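Long-range contacts in fibronectin type III domain-containing protein (Simiduia agarivorans, PDB 6P2K), which probably hydrolyses xyloglucan-type polysaccharides as a family 74 glycoside hydrolase, its catalytic part being built of seven-bladed beta-propellers: residues F525-M533 with A567-P575; G641-I650 with N659-A667. All coordinates share one frame; numbering follows the deposited sequence.

Overall arrangement
Both contacts belong to the beta-propeller architecture of the GH74 catalytic part and lie on the same side of the chain's centre, with their own centres 24 Å apart and nearest atoms about 7 Å from each other. Contact 1 is buried and joins two successive sheets; contact 2 is partly buried and closes the outer hairpin of the sheet that follows. K572 in contact 1 forms a salt bridge with E621 on strand 618-625, which lies in the same sheet as the hairpin of contact 2. Contact 1 borders two metal sites, the R568 side chain being about 7 Å from a bound zinc ion; contact 2 lies away from the annotated sites.

Contact 1 (F525-M533 with A567-P575); sequences FMFSSNYGM and ARIARKIAP
F527 packs against A567-A570 where two neighbouring blades of the beta-propeller meet: strands 524-528 and 532-536 belong to one sheet, and 567-575 opens the next. With CG turned away from the backbone N (chi1 -157°), the F527 ring is directed into the seam. Its CB rests on A570 CB at 3.5 Å, and CG lies against the same methyl. CE1 comes within 3.2 Å of R568 O, and CZ meets A567 O near the ring plane. One ring face lies over the backbone at G532, and the backbone N of A570 stands over the other. M533 CE and I573 CD1 touch tip to tip at 3.7 Å, while F525 slides past P575. I573 N is held by the zinc ligand D513.

At the other end, N530 N donates to R568 O over 2.7 Å and nearly straight (166°). This bond ties the turn to the next blade; Y531 and G532 both face S528 in a classic beta bulge, both N atoms bonding its O. R568 bends at chi3 and returns the grip, its NH2 donating to N530 O at 3.1 Å. N530 ND2 stands over the guanidinium face, the two planes 67° apart. NE and NH1 bind G560 O and N563 OD1 in the segment that carries a zinc site. With an alanine here, N530 O, G560 O and N563 OD1 would probably lose their donors and the N530 amide its flat support. Water 1 donates to F527 O, accepts from A570 N and is hydrogen-bonded at 2.7 Å to S529 OG, which also bonds V510 O.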
loop_
_atom_site.group_PDB
_atom_site.type_symbol
_atom_site.label_atom_id
_atom_site.label_comp_id
_atom_site.label_asym_id
_atom_site.label_seq_id
_atom_site.Cartn_x
_atom_site.Cartn_y
_atom_site.Cartn_z
ATOM N N PHE B 525 7.422 28.414 17.663
ATOM C CA PHE B 525 8.560 29.281 17.938
ATOM C C PHE B 525 9.700 28.475 18.550
ATOM O O PHE B 525 9.472 27.480 19.246
ATOM C CB PHE B 525 8.189 30.414 18.903
ATOM C CG PHE B 525 7.161 31.367 18.370
ATOM C CD1 PHE B 525 7.539 32.468 17.619
ATOM C CD2 PHE B 525 5.814 31.178 18.645
ATOM C CE1 PHE B 525 6.591 33.354 17.134
ATOM C CE2 PHE B 525 4.861 32.062 18.166
ATOM C CZ PHE B 525 5.248 33.149 17.409
ATOM N N MET B 526 10.931 28.925 18.303
ATOM C CA MET B 526 12.111 28.301 18.885
ATOM C C MET B 526 13.236 29.328 18.947
ATOM O O MET B 526 13.352 30.188 18.072
ATOM C CB MET B 526 12.550 27.072 18.080
ATOM C CG MET B 526 12.945 27.381 16.638
ATOM S SD MET B 526 12.307 26.177 15.448
ATOM C CE MET B 526 10.547 26.530 15.508
ATOM N N PHE B 527 14.060 29.236 19.992
ATOM C CA PHE B 527 15.197 30.135 20.166
ATOM C C PHE B 527 16.479 29.316 20.102
ATOM O O PHE B 527 16.726 28.473 20.968
ATOM C CB PHE B 527 15.111 30.911 21.481
ATOM C CG PHE B 527 15.900 32.199 21.478
ATOM C CD1 PHE B 527 17.288 32.184 21.427
ATOM C CD2 PHE B 527 15.252 33.424 21.507
ATOM C CE1 PHE B 527 18.015 33.371 21.410
ATOM C CE2 PHE B 527 15.965 34.611 21.497
ATOM C CZ PHE B 527 17.351 34.586 21.445
ATOM N N SER B 528 17.286 29.573 19.079
ATOM C CA SER B 528 18.570 28.911 18.890
ATOM C C SER B 528 19.621 29.669 19.692
ATOM O O SER B 528 19.913 30.832 19.399
ATOM C CB SER B 528 18.931 28.860 17.407
ATOM O OG SER B 528 20.094 28.085 17.193
ATOM N N SER B 529 20.185 29.010 20.703
ATOM C CA SER B 529 21.087 29.666 21.643
ATOM C C SER B 529 22.239 30.352 20.922
ATOM O O SER B 529 22.951 29.732 20.125
ATOM C CB SER B 529 21.626 28.647 22.650
ATOM O OG SER B 529 20.605 28.236 23.540
ATOM N N ASN B 530 22.392 31.648 21.204
ATOM C CA ASN B 530 23.427 32.522 20.654
ATOM C C ASN B 530 23.226 32.832 19.179
ATOM O O ASN B 530 24.148 33.323 18.519
ATOM C CB ASN B 530 24.831 31.952 20.886
ATOM C CG ASN B 530 25.166 31.833 22.358
ATOM O OD1 ASN B 530 25.555 30.767 22.838
ATOM N ND2 ASN B 530 24.999 32.929 23.090
ATOM N N TYR B 531 22.034 32.581 18.642
ATOM C CA TYR B 531 21.720 32.962 17.269
ATOM C C TYR B 531 20.481 33.837 17.175
ATOM O O TYR B 531 20.542 34.920 16.584
ATOM C CB TYR B 531 21.557 31.709 16.396
ATOM C CG TYR B 531 22.867 31.013 16.117
ATOM C CD1 TYR B 531 23.664 31.394 15.047
ATOM C CD2 TYR B 531 23.314 29.982 16.932
ATOM C CE1 TYR B 531 24.870 30.764 14.790
ATOM C CE2 TYR B 531 24.521 29.347 16.687
ATOM C CZ TYR B 531 25.294 29.741 15.615
ATOM O OH TYR B 531 26.493 29.106 15.369
ATOM N N GLY B 532 19.360 33.409 17.739
ATOM C CA GLY B 532 18.164 34.224 17.748
ATOM C C GLY B 532 16.917 33.360 17.750
ATOM O O GLY B 532 16.975 32.147 17.937
ATOM N N MET B 533 15.780 34.018 17.540
ATOM C CA MET B 533 14.484 33.355 17.567
ATOM C C MET B 533 13.983 33.102 16.153
ATOM O O MET B 533 14.055 33.981 15.287
ATOM C CB MET B 533 13.448 34.174 18.335
ATOM C CG MET B 533 12.157 33.400 18.576
ATOM S SD MET B 533 11.060 34.173 19.773
ATOM C CE MET B 533 11.768 33.581 21.305
ATOM N N ALA B 567 18.996 39.714 23.528
ATOM C CA ALA B 567 18.784 38.448 24.210
ATOM C C ALA B 567 19.387 37.333 23.364
ATOM O O ALA B 567 19.185 37.292 22.149
ATOM C CB ALA B 567 17.291 38.208 24.426
ATOM N N ARG B 568 20.140 36.432 23.997
ATOM C CA ARG B 568 20.881 35.425 23.250
ATOM C C ARG B 568 20.523 33.987 23.595
ATOM O O ARG B 568 20.837 33.093 22.802
ATOM C CB ARG B 568 22.394 35.622 23.443
ATOM C CG ARG B 568 22.899 36.962 22.917
ATOM C CD ARG B 568 24.396 36.935 22.633
ATOM N NE ARG B 568 24.727 36.141 21.450
ATOM C CZ ARG B 568 25.965 35.803 21.100
ATOM N NH1 ARG B 568 26.994 36.191 21.842
ATOM N NH2 ARG B 568 26.178 35.082 20.007
ATOM N N ILE B 569 19.889 33.734 24.737
ATOM C CA ILE B 569 19.443 32.398 25.119
ATOM C C ILE B 569 18.076 32.527 25.772
ATOM O O ILE B 569 17.856 33.423 26.592
ATOM C CB ILE B 569 20.435 31.708 26.080
ATOM C CG1 ILE B 569 21.820 31.594 25.448
ATOM C CG2 ILE B 569 19.932 30.332 26.478
ATOM C CD1 ILE B 569 22.920 31.271 26.443
ATOM N N ALA B 570 17.157 31.634 25.413
ATOM C CA ALA B 570 15.823 31.610 25.999
ATOM C C ALA B 570 15.650 30.348 26.831
ATOM O O ALA B 570 15.994 29.251 26.382
ATOM C CB ALA B 570 14.739 31.678 24.922
ATOM N N ARG B 571 15.114 30.506 28.040
ATOM C CA ARG B 571 14.780 29.359 28.873
ATOM C C ARG B 571 13.343 28.898 28.669
ATOM O O ARG B 571 13.071 27.695 28.728
ATOM C CB ARG B 571 15.022 29.695 30.348
ATOM C CG ARG B 571 14.527 28.640 31.335
ATOM C CD ARG B 571 15.316 27.345 31.231
ATOM N NE ARG B 571 14.971 26.416 32.306
ATOM C CZ ARG B 571 13.911 25.613 32.287
ATOM N NH1 ARG B 571 13.089 25.619 31.242
ATOM N NH2 ARG B 571 13.674 24.805 33.313
ATOM N N LYS B 572 12.423 29.824 28.415
ATOM C CA LYS B 572 11.040 29.477 28.134
ATOM C C LYS B 572 10.453 30.514 27.189
ATOM O O LYS B 572 10.678 31.714 27.358
ATOM C CB LYS B 572 10.202 29.401 29.417
ATOM C CG LYS B 572 8.712 29.265 29.156
ATOM C CD LYS B 572 8.020 28.405 30.195
ATOM C CE LYS B 572 6.592 28.093 29.768
ATOM N NZ LYS B 572 5.760 27.642 30.917
ATOM N N ILE B 573 9.711 30.040 26.193
ATOM C CA ILE B 573 8.983 30.894 25.264
ATOM C C ILE B 573 7.505 30.805 25.609
ATOM O O ILE B 573 6.960 29.703 25.745
ATOM C CB ILE B 573 9.231 30.487 23.802
ATOM C CG1 ILE B 573 10.717 30.603 23.458
ATOM C CG2 ILE B 573 8.399 31.344 22.867
ATOM C CD1 ILE B 573 11.060 30.067 22.078
ATOM N N ALA B 574 6.860 31.963 25.757
ATOM C CA ALA B 574 5.451 32.051 26.134
ATOM C C ALA B 574 4.704 32.831 25.061
ATOM O O ALA B 574 4.592 34.066 25.142
ATOM C CB ALA B 574 5.288 32.707 27.505
ATOM N N PRO B 575 4.186 32.159 24.036
ATOM C CA PRO B 575 3.384 32.860 23.030
ATOM C C PRO B 575 2.087 33.376 23.630
ATOM O O PRO B 575 1.518 32.779 24.547
ATOM C CB PRO B 575 3.118 31.787 21.965
ATOM C CG PRO B 575 4.131 30.705 22.236
ATOM C CD PRO B 575 4.328 30.729 23.723
HETATM O O HOH W 1 18.119 29.352 23.400
#

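Contact 2 (G641-I650 with N659-A667); sequences GLTDGNNWQI and NWQKIFTPA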
loop_
_atom_site.group_PDB
_atom_site.type_symbol
_atom_site.label_atom_id
_atom_site.label_comp_id
_atom_site.label_asym_id
_atom_site.label_seq_id
_atom_site.Cartn_x
_atom_site.Cartn_y
_atom_site.Cartn_z
ATOM N N GLY B 641 12.407 48.521 43.233
ATOM C CA GLY B 641 11.122 48.169 43.796
ATOM C C GLY B 641 10.731 46.715 43.650
ATOM O O GLY B 641 9.734 46.296 44.254
ATOM N N LEU B 642 11.474 45.932 42.875
ATOM C CA LEU B 642 11.181 44.519 42.671
ATOM C C LEU B 642 12.347 43.610 43.021
ATOM O O LEU B 642 12.135 42.544 43.604
ATOM C CB LEU B 642 10.758 44.273 41.211
ATOM C CG LEU B 642 9.458 44.942 40.756
ATOM C CD1 LEU B 642 9.338 44.903 39.241
ATOM C CD2 LEU B 642 8.244 44.291 41.406
ATOM N N THR B 643 13.573 43.999 42.680
ATOM C CA THR B 643 14.741 43.200 43.020
ATOM C C THR B 643 14.900 43.098 44.533
ATOM O O THR B 643 14.678 44.067 45.266
ATOM C CB THR B 643 15.998 43.817 42.403
ATOM O OG1 THR B 643 15.878 43.820 40.975
ATOM C CG2 THR B 643 17.243 43.036 42.805
ATOM N N ASP B 644 15.279 41.899 45.007
ATOM C CA ASP B 644 15.591 41.662 46.419
ATOM C C ASP B 644 16.764 40.681 46.469
ATOM O O ASP B 644 16.588 39.479 46.682
ATOM C CB ASP B 644 14.377 41.141 47.187
ATOM C CG ASP B 644 14.708 40.777 48.625
ATOM O OD1 ASP B 644 15.508 41.504 49.258
ATOM O OD2 ASP B 644 14.170 39.764 49.117
ATOM N N GLY B 645 17.971 41.210 46.273
ATOM C CA GLY B 645 19.160 40.375 46.289
ATOM C C GLY B 645 19.116 39.328 45.196
ATOM O O GLY B 645 18.618 39.563 44.089
ATOM N N ASN B 646 19.638 38.146 45.508
ATOM C CA ASN B 646 19.590 37.018 44.592
ATOM C C ASN B 646 18.362 36.144 44.804
ATOM O O ASN B 646 18.322 35.021 44.293
ATOM C CB ASN B 646 20.862 36.178 44.723
ATOM C CG ASN B 646 22.100 36.918 44.244
ATOM O OD1 ASN B 646 22.028 37.754 43.342
ATOM N ND2 ASN B 646 23.242 36.614 44.850
ATOM N N ASN B 647 17.361 36.634 45.537
ATOM C CA ASN B 647 16.159 35.849 45.796
ATOM C C ASN B 647 15.273 35.801 44.558
ATOM O O ASN B 647 14.978 36.835 43.950
ATOM C CB ASN B 647 15.378 36.441 46.966
ATOM C CG ASN B 647 16.052 36.203 48.302
ATOM O OD1 ASN B 647 16.580 35.120 48.563
ATOM N ND2 ASN B 647 16.039 37.221 49.158
ATOM N N TRP B 648 14.841 34.600 44.188
ATOM C CA TRP B 648 13.875 34.453 43.110
ATOM C C TRP B 648 12.474 34.721 43.640
ATOM O O TRP B 648 12.150 34.373 44.778
ATOM C CB TRP B 648 13.950 33.054 42.500
ATOM C CG TRP B 648 15.176 32.829 41.673
ATOM C CD1 TRP B 648 16.448 33.232 41.964
ATOM C CD2 TRP B 648 15.248 32.149 40.419
ATOM N NE1 TRP B 648 17.308 32.841 40.968
ATOM C CE2 TRP B 648 16.597 32.172 40.008
ATOM C CE3 TRP B 648 14.304 31.518 39.602
ATOM C CZ2 TRP B 648 17.024 31.596 38.810
ATOM C CZ3 TRP B 648 14.728 30.945 38.419
ATOM C CH2 TRP B 648 16.077 30.988 38.033
ATOM N N GLN B 649 11.649 35.356 42.811
ATOM C CA GLN B 649 10.307 35.760 43.204
ATOM C C GLN B 649 9.350 35.495 42.052
ATOM O O GLN B 649 9.766 35.279 40.911
ATOM C CB GLN B 649 10.257 37.246 43.594
ATOM C CG GLN B 649 11.348 37.686 44.564
ATOM C CD GLN B 649 11.457 39.199 44.684
ATOM O OE1 GLN B 649 11.500 39.743 45.788
ATOM N NE2 GLN B 649 11.509 39.882 43.546
ATOM N N ILE B 650 8.056 35.514 42.363
ATOM C CA ILE B 650 7.006 35.452 41.352
ATOM C C ILE B 650 6.470 36.861 41.148
ATOM O O ILE B 650 5.948 37.478 42.086
ATOM C CB ILE B 650 5.877 34.487 41.750
ATOM C CG1 ILE B 650 6.417 33.071 41.971
ATOM C CG2 ILE B 650 4.809 34.465 40.666
ATOM C CD1 ILE B 650 6.852 32.381 40.702
ATOM N N ASN B 659 3.711 46.905 33.623
ATOM C CA ASN B 659 3.798 47.091 35.065
ATOM C C ASN B 659 3.701 45.737 35.753
ATOM O O ASN B 659 2.897 44.891 35.354
ATOM C CB ASN B 659 2.690 48.016 35.575
ATOM C CG ASN B 659 2.787 49.413 34.999
ATOM O OD1 ASN B 659 3.542 50.249 35.495
ATOM N ND2 ASN B 659 2.015 49.676 33.953
ATOM N N TRP B 660 4.508 45.545 36.796
ATOM C CA TRP B 660 4.609 44.268 37.491
ATOM C C TRP B 660 4.309 44.433 38.975
ATOM O O TRP B 660 4.464 45.517 39.546
ATOM C CB TRP B 660 6.008 43.663 37.327
ATOM C CG TRP B 660 6.384 43.363 35.911
ATOM C CD1 TRP B 660 6.904 44.234 34.996
ATOM C CD2 TRP B 660 6.286 42.096 35.249
ATOM N NE1 TRP B 660 7.130 43.588 33.806
ATOM C CE2 TRP B 660 6.757 42.274 33.935
ATOM C CE3 TRP B 660 5.843 40.828 35.643
ATOM C CZ2 TRP B 660 6.797 41.234 33.010
ATOM C CZ3 TRP B 660 5.883 39.797 34.724
ATOM C CH2 TRP B 660 6.361 40.005 33.423
ATOM N N GLN B 661 3.888 43.330 39.604
ATOM C CA GLN B 661 3.669 43.276 41.045
ATOM C C GLN B 661 4.289 42.009 41.618
ATOM O O GLN B 661 4.230 40.943 40.999
ATOM C CB GLN B 661 2.175 43.307 41.406
ATOM C CG GLN B 661 1.396 44.478 40.832
ATOM C CD GLN B 661 0.718 44.133 39.517
ATOM O OE1 GLN B 661 0.063 43.094 39.395
ATOM N NE2 GLN B 661 0.868 45.006 38.527
ATOM N N LYS B 662 4.882 42.138 42.804
ATOM C CA LYS B 662 5.355 40.982 43.558
ATOM C C LYS B 662 4.169 40.229 44.150
ATOM O O LYS B 662 3.308 40.831 44.798
ATOM C CB LYS B 662 6.289 41.439 44.680
ATOM C CG LYS B 662 7.748 41.057 44.518
ATOM C CD LYS B 662 8.544 41.352 45.782
ATOM C CE LYS B 662 9.317 42.655 45.659
ATOM N NZ LYS B 662 10.553 42.651 46.488
ATOM N N ILE B 663 4.116 38.911 43.942
ATOM C CA ILE B 663 3.010 38.133 44.500
ATOM C C ILE B 663 3.493 36.908 45.271
ATOM O O ILE B 663 2.696 36.245 45.943
ATOM C CB ILE B 663 2.003 37.715 43.411
ATOM C CG1 ILE B 663 2.653 36.778 42.395
ATOM C CG2 ILE B 663 1.397 38.942 42.737
ATOM C CD1 ILE B 663 1.650 36.031 41.532
ATOM N N PHE B 664 4.785 36.585 45.190
ATOM C CA PHE B 664 5.319 35.514 46.026
ATOM C C PHE B 664 6.811 35.714 46.233
ATOM O O PHE B 664 7.555 35.898 45.265
ATOM C CB PHE B 664 5.052 34.130 45.425
ATOM C CG PHE B 664 4.968 33.037 46.456
ATOM C CD1 PHE B 664 4.035 33.107 47.479
ATOM C CD2 PHE B 664 5.828 31.954 46.411
ATOM C CE1 PHE B 664 3.953 32.107 48.434
ATOM C CE2 PHE B 664 5.751 30.952 47.362
ATOM C CZ PHE B 664 4.810 31.030 48.376
ATOM N N THR B 665 7.238 35.663 47.488
ATOM C CA THR B 665 8.617 35.870 47.903
ATOM C C THR B 665 9.054 34.728 48.804
ATOM O O THR B 665 8.228 33.936 49.270
ATOM C CB THR B 665 8.756 37.206 48.651
ATOM O OG1 THR B 665 8.024 37.135 49.880
ATOM C CG2 THR B 665 8.220 38.353 47.809
ATOM N N PRO B 666 10.361 34.600 49.062
ATOM C CA PRO B 666 10.809 33.616 50.063
ATOM C C PRO B 666 10.146 33.777 51.421
ATOM O O PRO B 666 9.911 32.773 52.106
ATOM C CB PRO B 666 12.321 33.869 50.140
ATOM C CG PRO B 666 12.673 34.366 48.784
ATOM C CD PRO B 666 11.493 35.173 48.311
ATOM N N ALA B 667 9.839 35.010 51.837
ATOM C CA ALA B 667 9.148 35.204 53.108
ATOM C C ALA B 667 7.753 34.592 53.074
ATOM O O ALA B 667 7.318 33.964 54.047
ATOM C CB ALA B 667 9.075 36.692 53.446
HETATM O O HOH W 2 12.621 44.287 47.308
#
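I650 and F664 form an antiparallel hydrogen-bonded pair at the rim of a propeller blade, with I650 N donating to F664 O at 3.0 Å and I650 O accepting from I663 N. I663 and F664 both face I650, a classic beta bulge, F664 N adding a weak bond to I650 O, and the N-to-C directions of the two short strand segments are 101° apart. The I650 side chain lies across this bulge: CG2 presses on I663 CG1 at 3.6 Å and also on CD1, while CB meets F664 CB. I663 CG1 lies between its own backbone N and carbonyl carbon (chi1 64°), which also brings it close to I650 O. The F664 ring stacks on W731 of the next sheet.

On the loop side, K662, bent at chi3, crosses Q649 obliquely, its aliphatic CD lying 3.4 Å from OE1 before NZ donates to that oxygen at 3.1 Å. The Q649 amide is fixed at both ends, since NE2 donates to L642 O at 2.7 Å with that oxygen in the amide plane. L642 O also receives a weak bond from K662 NZ, and water 2 links NZ to T643 O. L642 CD1 packs at a right angle to the W660 side chain, on CB. At the opposite end P666, just after the N-cap T665, sets CG against N647 CB at 3.9 Å. NZ thus bonds Q649 within the hairpin but reaches the loop only weakly or through water, Q649 NE2 giving the firmer tie; D644 OD2, 5.3 Å from NZ, could add only longer-range attraction.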